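Local coordinates for penicillin-binding protein 2B (Streptococcus pneumoniae, PDB 2WAE) that probably cross-links the peptide stems of neighbouring glycan strands in cell wall peptidoglycan as a penicillin-binding transpeptidase of the elongation machinery, at residues Gln586-Val591 against Ser613-Thr618; Val387-Thr392 against Ser443-Val448; Gly601-Asp606 against Ile665-Ile670. All coordinates share one frame; numbering follows the deposited sequence.

How the interactions relate
All three contacts lie in the transpeptidase domain. Following the chain from the N terminus, interaction 2 comes first. It closes a loop of 50 residues between the start of helix 389-398 and the start of helix 445-455. Helix 578-593 then opens interaction 1, which closes a loop of 21 residues at edge strand 613-616. Interaction 3 starts inside that loop, at 601-606, and ends on helix 661-676, so interactions 1 and 3 cross. Interaction 1 touches both others. Lys-615 NZ reaches Ser-443 OG of interaction 2, and the Phe-604 ring packs on Gly-614 and Lys-615. Interactions 2 and 3 do not touch.

Interaction 1. Residues Gln586-Val591 against Ser613-Thr618; sequences QGFYQV and SGKTGT
Phe-588 has the most surface buried in this contact, and it meets the strand with both its backbone and its ring. Phe-588 O accepts a bond from Gly-614 N (3.0 Å). The donor sits above the carbonyl plane, 43° out of it. The Phe-588 ring has Lys-615 CB over one face. This is a CH-pi contact, with Lys-615 CB 4.0 Å from the Phe-588 ring centroid, and the two side chains cross at about a right angle. Val-591 meets the same strand through its branch point. Val-591 CB lies 3.2 Å from Gly-614 O, and both methyls also flank that oxygen. CG1 stands anti to the backbone N (chi1 171°) and reaches on toward Lys-615 CA. Ser-613 packs against the helix backbone, with Ser-613 OG 3.5 Å from Tyr-589 CA. That hydroxyl also lies at the edge of the Tyr-589 ring, but its polar partner is Thr-640 OG1. Lys-615, Thr-616 and Gly-617 fit the KTG motif of penicillin-binding enzymes. The lysine side chain bends at chi2 and chi4, and Lys-615 NZ donates to Thr-616 O (3.1 Å) and bonds with Ser-443 OG. This places the Lys-615 side chain close to Ser-386, the inferred acyl-ester serine. The 586-591 part of helix 578-593 crosses strand 613-616 at 78°, with axes 5.6 Å apart at closest approach. The strand is the outermost of its antiparallel sheet and pairs with strand 634-638. The Phe-588 ring also touches Tyr-637 of that neighbour and Ala-390 of helix 389-398.

Interaction 2. Residues Val387-Thr392 against Ser443-Val448; sequences VVKAAT and SSNAYV. Unlike the reference sequence in segment 443-448: Ala-446 (reference Thr), Val-448 (reference Met).
Lys-389 NZ is gripped by several oxygens. The shortest bond of Lys-389 NZ across the contact goes to Asn-445 OD1, at 2.7 Å. Lys-389 fits the SxxK motif of penicillin-binding enzymes, and Ser-443 and Asn-445 fit the SxN motif. NZ approaches the Asn-445 amide oxygen at a C=O...N angle of 149°, tilted 31° from the carbonyl plane. A weak bond of 3.4 Å links Lys-389 NZ to Ser-443 OG. NZ also bonds to Ser-386 OG, the inferred acyl-ester nucleophile, and Ser-443 OG has a stronger partner in Lys-615 NZ. The SxxK and SxN motifs therefore meet at Lys-389 NZ. The Asn-445 amide is held at its other end too, because ND2 bonds to Tyr-422 O. The Lys-389 chain bends at chi2 (108°) and then runs extended, which carries NZ past Val-448 to the serine and asparagine. Lys-389 CE passes 3.6 Å from Ser-444 O on the way.

Helix ends shape the second segment. Ser-443, with positive phi, is the C-prime residue of a Schellman motif that ends helix 436-441. Ser-444 is the N-cap of the next helix, where OG accepts weakly from Tyr-447 N and also bonds to Asp-410. Farther along, Val-448, which differs from the reference sequence, packs crosswise on Thr-392 and Lys-389. Thr-392 CG2 lies 3.8 Å from Val-448 CB, and Val-448 CG1 meets Lys-389 CG at 3.5 Å.

Interaction 3. Residues Gly601-Asp606 against Ile665-Ile670; sequences GRAFSD and IARDII. Unlike the reference sequence in segment 601-606: Asp-606 (reference Asn).
Arg-667 NH1 donates to Ala-603 O at 2.8 Å, with an N-H...O angle of 143°. The oxygen lies 19° out of the guanidinium plane. Ala-603 O has a second, weak donor in Asp-606 N (3.3 Å). Asp-606 O lies over one face of the guanidinium, but at 3.2 Å from Arg-667 NH1 its angle is too poor for a bond. On the helix side, Arg-667 NE makes a weak bond and salt bridge to Asp-668 OD2 (3.3 Å). That oxygen sits in the guanidinium plane, at its edge. Asp-668 OD1 bonds to Tyr-327 OH, which probably helps to place the arginine. CG leaves anti to the backbone N, and a bend at chi3 (69°) turns the guanidinium toward Ala-603 O. Arg-667 CG also packs 3.4 Å from Phe-604 O.

Beside the arginine, Phe-604 brings its ring edge to helix 661-676. Phe-604 CE1 lies 3.9 Å from Ala-666 CB, which is in the ring plane. The ring also touches Ala-634 and Ala-636 of strand 634-638, and Ile-612. The contact thus joins the 601-606 turn to the C-terminal helix. One charged donor on a backbone carbonyl is the hydrogen bond across it, with apolar packing alongside. Asp-668 pairs with the arginine within its own helix. Asp-606, which differs from the reference sequence, may add weak attraction across the contact: its OD2 is 4.5 Å from Arg-667 NH1, and no N-H points at it.

Interaction 1. Residues Gln586-Val591 against Ser613-Thr618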
loop_
_atom_site.group_PDB
_atom_site.type_symbol
_atom_site.label_atom_id
_atom_site.label_comp_id
_atom_site.label_asym_id
_atom_site.label_seq_id
_atom_site.Cartn_x
_atom_site.Cartn_y
_atom_site.Cartn_z
ATOM N N GLN A 586 -22.755 -14.982 18.968
ATOM C CA GLN A 586 -23.469 -14.754 20.212
ATOM C C GLN A 586 -22.546 -14.017 21.183
ATOM O O GLN A 586 -22.953 -13.064 21.857
ATOM C CB GLN A 586 -23.901 -16.090 20.829
ATOM C CG GLN A 586 -24.850 -15.923 21.989
ATOM C CD GLN A 586 -26.065 -15.104 21.615
ATOM O OE1 GLN A 586 -26.504 -15.104 20.460
ATOM N NE2 GLN A 586 -26.625 -14.409 22.594
ATOM N N GLY A 587 -21.301 -14.477 21.253
ATOM C CA GLY A 587 -20.320 -13.822 22.084
ATOM C C GLY A 587 -20.207 -12.351 21.735
ATOM O O GLY A 587 -20.288 -11.492 22.609
ATOM N N PHE A 588 -20.010 -12.046 20.456
ATOM C CA PHE A 588 -19.714 -10.675 20.050
ATOM C C PHE A 588 -20.901 -9.772 20.301
ATOM O O PHE A 588 -20.752 -8.563 20.503
ATOM C CB PHE A 588 -19.383 -10.626 18.572
ATOM C CG PHE A 588 -17.929 -10.747 18.297
ATOM C CD1 PHE A 588 -17.157 -11.641 19.021
ATOM C CD2 PHE A 588 -17.332 -9.961 17.325
ATOM C CE1 PHE A 588 -15.808 -11.761 18.777
ATOM C CE2 PHE A 588 -15.984 -10.076 17.069
ATOM C CZ PHE A 588 -15.221 -10.981 17.798
ATOM N N TYR A 589 -22.079 -10.377 20.254
ATOM C CA TYR A 589 -23.320 -9.669 20.493
ATOM C C TYR A 589 -23.490 -9.321 21.973
ATOM O O TYR A 589 -23.901 -8.214 22.330
ATOM C CB TYR A 589 -24.485 -10.539 20.034
ATOM C CG TYR A 589 -25.824 -9.936 20.352
ATOM C CD1 TYR A 589 -26.398 -8.996 19.509
ATOM C CD2 TYR A 589 -26.521 -10.310 21.505
ATOM C CE1 TYR A 589 -27.641 -8.439 19.805
ATOM C CE2 TYR A 589 -27.757 -9.754 21.807
ATOM C CZ TYR A 589 -28.311 -8.820 20.955
ATOM O OH TYR A 589 -29.546 -8.273 21.244
ATOM N N GLN A 590 -23.210 -10.291 22.833
ATOM C CA GLN A 590 -23.312 -10.086 24.264
ATOM C C GLN A 590 -22.225 -9.167 24.830
ATOM O O GLN A 590 -22.402 -8.573 25.893
ATOM C CB GLN A 590 -23.325 -11.434 24.974
ATOM C CG GLN A 590 -24.713 -12.096 25.013
ATOM C CD GLN A 590 -24.676 -13.372 25.809
ATOM O OE1 GLN A 590 -23.862 -13.516 26.727
ATOM N NE2 GLN A 590 -25.548 -14.315 25.469
ATOM N N VAL A 591 -21.102 -9.030 24.128
ATOM C CA VAL A 591 -20.116 -8.040 24.532
ATOM C C VAL A 591 -20.787 -6.665 24.592
ATOM O O VAL A 591 -20.594 -5.894 25.542
ATOM C CB VAL A 591 -18.898 -8.031 23.585
ATOM C CG1 VAL A 591 -17.985 -6.846 23.883
ATOM C CG2 VAL A 591 -18.106 -9.320 23.742
ATOM N N SER A 613 -22.329 -5.477 17.054
ATOM C CA SER A 613 -21.637 -6.564 17.734
ATOM C C SER A 613 -20.145 -6.294 17.644
ATOM O O SER A 613 -19.683 -5.771 16.630
ATOM C CB SER A 613 -21.963 -7.889 17.053
ATOM O OG SER A 613 -23.316 -8.215 17.296
ATOM N N GLY A 614 -19.382 -6.643 18.675
ATOM C CA GLY A 614 -17.943 -6.404 18.632
ATOM C C GLY A 614 -17.201 -6.998 19.818
ATOM O O GLY A 614 -17.787 -7.765 20.599
ATOM N N LYS A 615 -15.928 -6.631 19.969
ATOM C CA LYS A 615 -15.044 -7.220 20.971
ATOM C C LYS A 615 -13.999 -6.191 21.374
ATOM O O LYS A 615 -13.347 -5.570 20.519
ATOM C CB LYS A 615 -14.331 -8.447 20.389
ATOM C CG LYS A 615 -13.356 -9.146 21.336
ATOM C CD LYS A 615 -14.092 -9.988 22.362
ATOM C CE LYS A 615 -13.124 -10.540 23.387
ATOM N NZ LYS A 615 -12.687 -9.461 24.331
ATOM N N THR A 616 -13.843 -6.004 22.680
ATOM C CA THR A 616 -12.898 -5.024 23.191
ATOM C C THR A 616 -11.516 -5.626 23.343
ATOM O O THR A 616 -11.360 -6.843 23.383
ATOM C CB THR A 616 -13.340 -4.486 24.544
ATOM O OG1 THR A 616 -13.477 -5.576 25.468
ATOM C CG2 THR A 616 -14.662 -3.750 24.383
ATOM N N GLY A 617 -10.510 -4.764 23.423
ATOM C CA GLY A 617 -9.140 -5.206 23.594
ATOM C C GLY A 617 -8.610 -4.585 24.863
ATOM O O GLY A 617 -8.572 -3.358 24.991
ATOM N N THR A 618 -8.235 -5.421 25.827
ATOM C CA THR A 618 -7.508 -4.941 27.005
ATOM C C THR A 618 -6.145 -5.644 27.125
ATOM O O THR A 618 -5.512 -5.990 26.113
ATOM C CB THR A 618 -8.337 -5.055 28.306
ATOM O OG1 THR A 618 -8.664 -6.430 28.556
ATOM C CG2 THR A 618 -9.615 -4.238 28.180
#

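Interaction 2. Residues Val387-Thr392 against Ser443-Val448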
loop_
_atom_site.group_PDB
_atom_site.type_symbol
_atom_site.label_atom_id
_atom_site.label_comp_id
_atom_site.label_asym_id
_atom_site.label_seq_id
_atom_site.Cartn_x
_atom_site.Cartn_y
_atom_site.Cartn_z
ATOM N N VAL A 387 -8.803 -8.575 21.460
ATOM C CA VAL A 387 -9.780 -8.609 20.369
ATOM C C VAL A 387 -9.635 -9.918 19.619
ATOM O O VAL A 387 -10.521 -10.289 18.844
ATOM C CB VAL A 387 -9.625 -7.455 19.323
ATOM C CG1 VAL A 387 -9.952 -6.097 19.911
ATOM C CG2 VAL A 387 -8.237 -7.455 18.694
ATOM N N VAL A 388 -8.510 -10.602 19.839
ATOM C CA VAL A 388 -8.217 -11.834 19.122
ATOM C C VAL A 388 -8.762 -13.076 19.823
ATOM O O VAL A 388 -8.639 -14.169 19.296
ATOM C CB VAL A 388 -6.704 -12.034 18.913
ATOM C CG1 VAL A 388 -6.085 -10.828 18.214
ATOM C CG2 VAL A 388 -6.029 -12.308 20.251
ATOM N N LYS A 389 -9.346 -12.938 21.006
ATOM C CA LYS A 389 -9.904 -14.101 21.698
ATOM C C LYS A 389 -10.773 -15.052 20.848
ATOM O O LYS A 389 -10.756 -16.258 21.083
ATOM C CB LYS A 389 -10.658 -13.667 22.953
ATOM C CG LYS A 389 -9.867 -13.862 24.229
ATOM C CD LYS A 389 -9.387 -12.583 24.851
ATOM C CE LYS A 389 -8.825 -12.886 26.225
ATOM N NZ LYS A 389 -8.529 -11.696 27.083
ATOM N N ALA A 390 -11.518 -14.524 19.873
ATOM C CA ALA A 390 -12.294 -15.342 18.937
ATOM C C ALA A 390 -11.456 -16.325 18.124
ATOM O O ALA A 390 -11.875 -17.454 17.864
ATOM C CB ALA A 390 -13.081 -14.461 17.993
ATOM N N ALA A 391 -10.280 -15.886 17.692
ATOM C CA ALA A 391 -9.397 -16.732 16.903
ATOM C C ALA A 391 -8.772 -17.848 17.735
ATOM O O ALA A 391 -8.420 -18.889 17.195
ATOM C CB ALA A 391 -8.294 -15.893 16.233
ATOM N N THR A 392 -8.588 -17.619 19.030
ATOM C CA THR A 392 -7.968 -18.605 19.918
ATOM C C THR A 392 -8.971 -19.698 20.267
ATOM O O THR A 392 -8.641 -20.875 20.227
ATOM C CB THR A 392 -7.458 -17.994 21.256
ATOM O OG1 THR A 392 -6.560 -16.912 21.003
ATOM C CG2 THR A 392 -6.709 -19.042 22.076
ATOM N N SER A 443 -14.386 -11.185 28.446
ATOM C CA SER A 443 -12.983 -11.179 28.014
ATOM C C SER A 443 -12.063 -11.969 28.955
ATOM O O SER A 443 -11.131 -11.429 29.559
ATOM C CB SER A 443 -12.478 -9.750 27.800
ATOM O OG SER A 443 -11.297 -9.765 27.015
ATOM N N SER A 444 -12.313 -13.268 29.047
ATOM C CA SER A 444 -11.628 -14.110 30.006
ATOM C C SER A 444 -10.274 -14.637 29.524
ATOM O O SER A 444 -10.197 -15.292 28.489
ATOM C CB SER A 444 -12.538 -15.281 30.363
ATOM O OG SER A 444 -11.847 -16.158 31.240
ATOM N N ASN A 445 -9.207 -14.384 30.274
ATOM C CA ASN A 445 -7.925 -15.006 29.956
ATOM C C ASN A 445 -7.859 -16.493 30.324
ATOM O O ASN A 445 -7.279 -17.292 29.591
ATOM C CB ASN A 445 -6.760 -14.278 30.629
ATOM C CG ASN A 445 -6.497 -12.901 30.039
ATOM O OD1 ASN A 445 -6.766 -12.622 28.864
ATOM N ND2 ASN A 445 -5.950 -12.027 30.871
ATOM N N ALA A 446 -8.436 -16.880 31.456
ATOM C CA ALA A 446 -8.454 -18.290 31.854
ATOM C C ALA A 446 -8.940 -19.197 30.725
ATOM O O ALA A 446 -8.353 -20.240 30.429
ATOM C CB ALA A 446 -9.306 -18.488 33.090
ATOM N N TYR A 447 -10.019 -18.791 30.077
ATOM C CA TYR A 447 -10.580 -19.624 29.036
ATOM C C TYR A 447 -9.597 -19.875 27.900
ATOM O O TYR A 447 -9.348 -21.019 27.536
ATOM C CB TYR A 447 -11.874 -19.008 28.498
ATOM C CG TYR A 447 -12.786 -20.006 27.814
ATOM C CD1 TYR A 447 -13.818 -20.649 28.520
ATOM C CD2 TYR A 447 -12.612 -20.314 26.469
ATOM C CE1 TYR A 447 -14.658 -21.551 27.885
ATOM C CE2 TYR A 447 -13.436 -21.223 25.829
ATOM C CZ TYR A 447 -14.454 -21.835 26.542
ATOM O OH TYR A 447 -15.253 -22.735 25.892
ATOM N N VAL A 448 -9.050 -18.807 27.325
ATOM C CA VAL A 448 -8.162 -18.945 26.164
ATOM C C VAL A 448 -6.809 -19.545 26.510
ATOM O O VAL A 448 -6.207 -20.227 25.678
ATOM C CB VAL A 448 -7.995 -17.637 25.374
ATOM C CG1 VAL A 448 -9.285 -17.304 24.630
ATOM C CG2 VAL A 448 -7.624 -16.513 26.300
#

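Interaction 3. Residues Gly601-Asp606 against Ile665-Ile670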
loop_
_atom_site.group_PDB
_atom_site.type_symbol
_atom_site.label_atom_id
_atom_site.label_comp_id
_atom_site.label_asym_id
_atom_site.label_seq_id
_atom_site.Cartn_x
_atom_site.Cartn_y
_atom_site.Cartn_z
ATOM N N GLY A 601 -18.336 -4.579 26.816
ATOM C CA GLY A 601 -18.493 -3.589 25.746
ATOM C C GLY A 601 -19.839 -2.902 25.581
ATOM O O GLY A 601 -20.304 -2.711 24.461
ATOM N N ARG A 602 -20.484 -2.519 26.676
ATOM C CA ARG A 602 -21.782 -1.865 26.548
ATOM C C ARG A 602 -21.659 -0.510 25.828
ATOM O O ARG A 602 -22.639 0.028 25.311
ATOM C CB ARG A 602 -22.471 -1.734 27.904
ATOM C CG ARG A 602 -23.350 -2.921 28.281
ATOM C CD ARG A 602 -24.038 -2.687 29.625
ATOM N NE ARG A 602 -23.101 -2.530 30.742
ATOM C CZ ARG A 602 -22.943 -3.401 31.742
ATOM N NH1 ARG A 602 -23.664 -4.517 31.786
ATOM N NH2 ARG A 602 -22.062 -3.155 32.707
ATOM N N ALA A 603 -20.443 0.027 25.773
ATOM C CA ALA A 603 -20.216 1.309 25.105
ATOM C C ALA A 603 -20.518 1.238 23.602
ATOM O O ALA A 603 -20.867 2.258 22.987
ATOM C CB ALA A 603 -18.798 1.826 25.354
ATOM N N PHE A 604 -20.391 0.044 23.019
ATOM C CA PHE A 604 -20.761 -0.183 21.616
ATOM C C PHE A 604 -22.214 0.187 21.331
ATOM O O PHE A 604 -22.511 0.712 20.261
ATOM C CB PHE A 604 -20.566 -1.653 21.226
ATOM C CG PHE A 604 -19.147 -2.019 20.891
ATOM C CD1 PHE A 604 -18.429 -1.302 19.937
ATOM C CD2 PHE A 604 -18.539 -3.096 21.509
ATOM C CE1 PHE A 604 -17.117 -1.638 19.621
ATOM C CE2 PHE A 604 -17.242 -3.451 21.196
ATOM C CZ PHE A 604 -16.515 -2.715 20.249
ATOM N N SER A 605 -23.108 -0.106 22.275
ATOM C CA SER A 605 -24.542 0.112 22.110
ATOM C C SER A 605 -24.965 1.524 22.481
ATOM O O SER A 605 -26.026 1.986 22.060
ATOM C CB SER A 605 -25.342 -0.859 22.998
ATOM O OG SER A 605 -25.048 -2.206 22.670
ATOM N N ASP A 606 -24.148 2.193 23.288
ATOM C CA ASP A 606 -24.520 3.471 23.893
ATOM C C ASP A 606 -24.681 4.594 22.860
ATOM O O ASP A 606 -23.722 5.287 22.499
ATOM C CB ASP A 606 -23.492 3.830 24.967
ATOM C CG ASP A 606 -23.861 5.073 25.750
ATOM O OD1 ASP A 606 -25.053 5.464 25.759
ATOM O OD2 ASP A 606 -22.939 5.659 26.359
ATOM N N ILE A 665 -15.108 4.696 19.735
ATOM C CA ILE A 665 -14.643 5.178 18.437
ATOM C C ILE A 665 -15.253 4.331 17.333
ATOM O O ILE A 665 -15.689 4.835 16.293
ATOM C CB ILE A 665 -13.101 5.155 18.348
ATOM C CG1 ILE A 665 -12.506 6.138 19.361
ATOM C CG2 ILE A 665 -12.612 5.521 16.941
ATOM C CD1 ILE A 665 -11.010 6.015 19.543
ATOM N N ALA A 666 -15.276 3.023 17.558
ATOM C CA ALA A 666 -15.825 2.127 16.554
ATOM C C ALA A 666 -17.320 2.399 16.388
ATOM O O ALA A 666 -17.837 2.424 15.275
ATOM C CB ALA A 666 -15.573 0.693 16.933
ATOM N N ARG A 667 -18.029 2.623 17.483
ATOM C CA ARG A 667 -19.452 2.889 17.393
ATOM C C ARG A 667 -19.698 4.122 16.527
ATOM O O ARG A 667 -20.541 4.126 15.632
ATOM C CB ARG A 667 -19.998 3.095 18.789
ATOM C CG ARG A 667 -21.404 3.618 18.839
ATOM C CD ARG A 667 -21.662 4.181 20.226
ATOM N NE ARG A 667 -20.896 5.404 20.460
ATOM C CZ ARG A 667 -20.366 5.756 21.632
ATOM N NH1 ARG A 667 -20.498 4.973 22.701
ATOM N NH2 ARG A 667 -19.694 6.898 21.727
ATOM N N ASP A 668 -18.933 5.170 16.785
ATOM C CA ASP A 668 -19.085 6.422 16.079
ATOM C C ASP A 668 -18.772 6.319 14.590
ATOM O O ASP A 668 -19.425 6.952 13.759
ATOM C CB ASP A 668 -18.211 7.480 16.746
ATOM C CG ASP A 668 -18.793 7.970 18.062
ATOM O OD1 ASP A 668 -18.029 8.549 18.870
ATOM O OD2 ASP A 668 -20.011 7.790 18.295
ATOM N N ILE A 669 -17.772 5.520 14.248
ATOM C CA ILE A 669 -17.472 5.282 12.843
ATOM C C ILE A 669 -18.669 4.623 12.161
ATOM O O ILE A 669 -19.077 5.013 11.055
ATOM C CB ILE A 669 -16.219 4.424 12.684
ATOM C CG1 ILE A 669 -14.986 5.239 13.063
ATOM C CG2 ILE A 669 -16.077 3.920 11.256
ATOM C CD1 ILE A 669 -13.702 4.409 13.168
ATOM N N ILE A 670 -19.223 3.622 12.836
ATOM C CA ILE A 670 -20.416 2.926 12.358
ATOM C C ILE A 670 -21.639 3.843 12.283
ATOM O O ILE A 670 -22.390 3.812 11.313
ATOM C CB ILE A 670 -20.703 1.690 13.231
ATOM C CG1 ILE A 670 -19.782 0.543 12.824
ATOM C CG2 ILE A 670 -22.167 1.268 13.151
ATOM C CD1 ILE A 670 -19.627 -0.493 13.925
#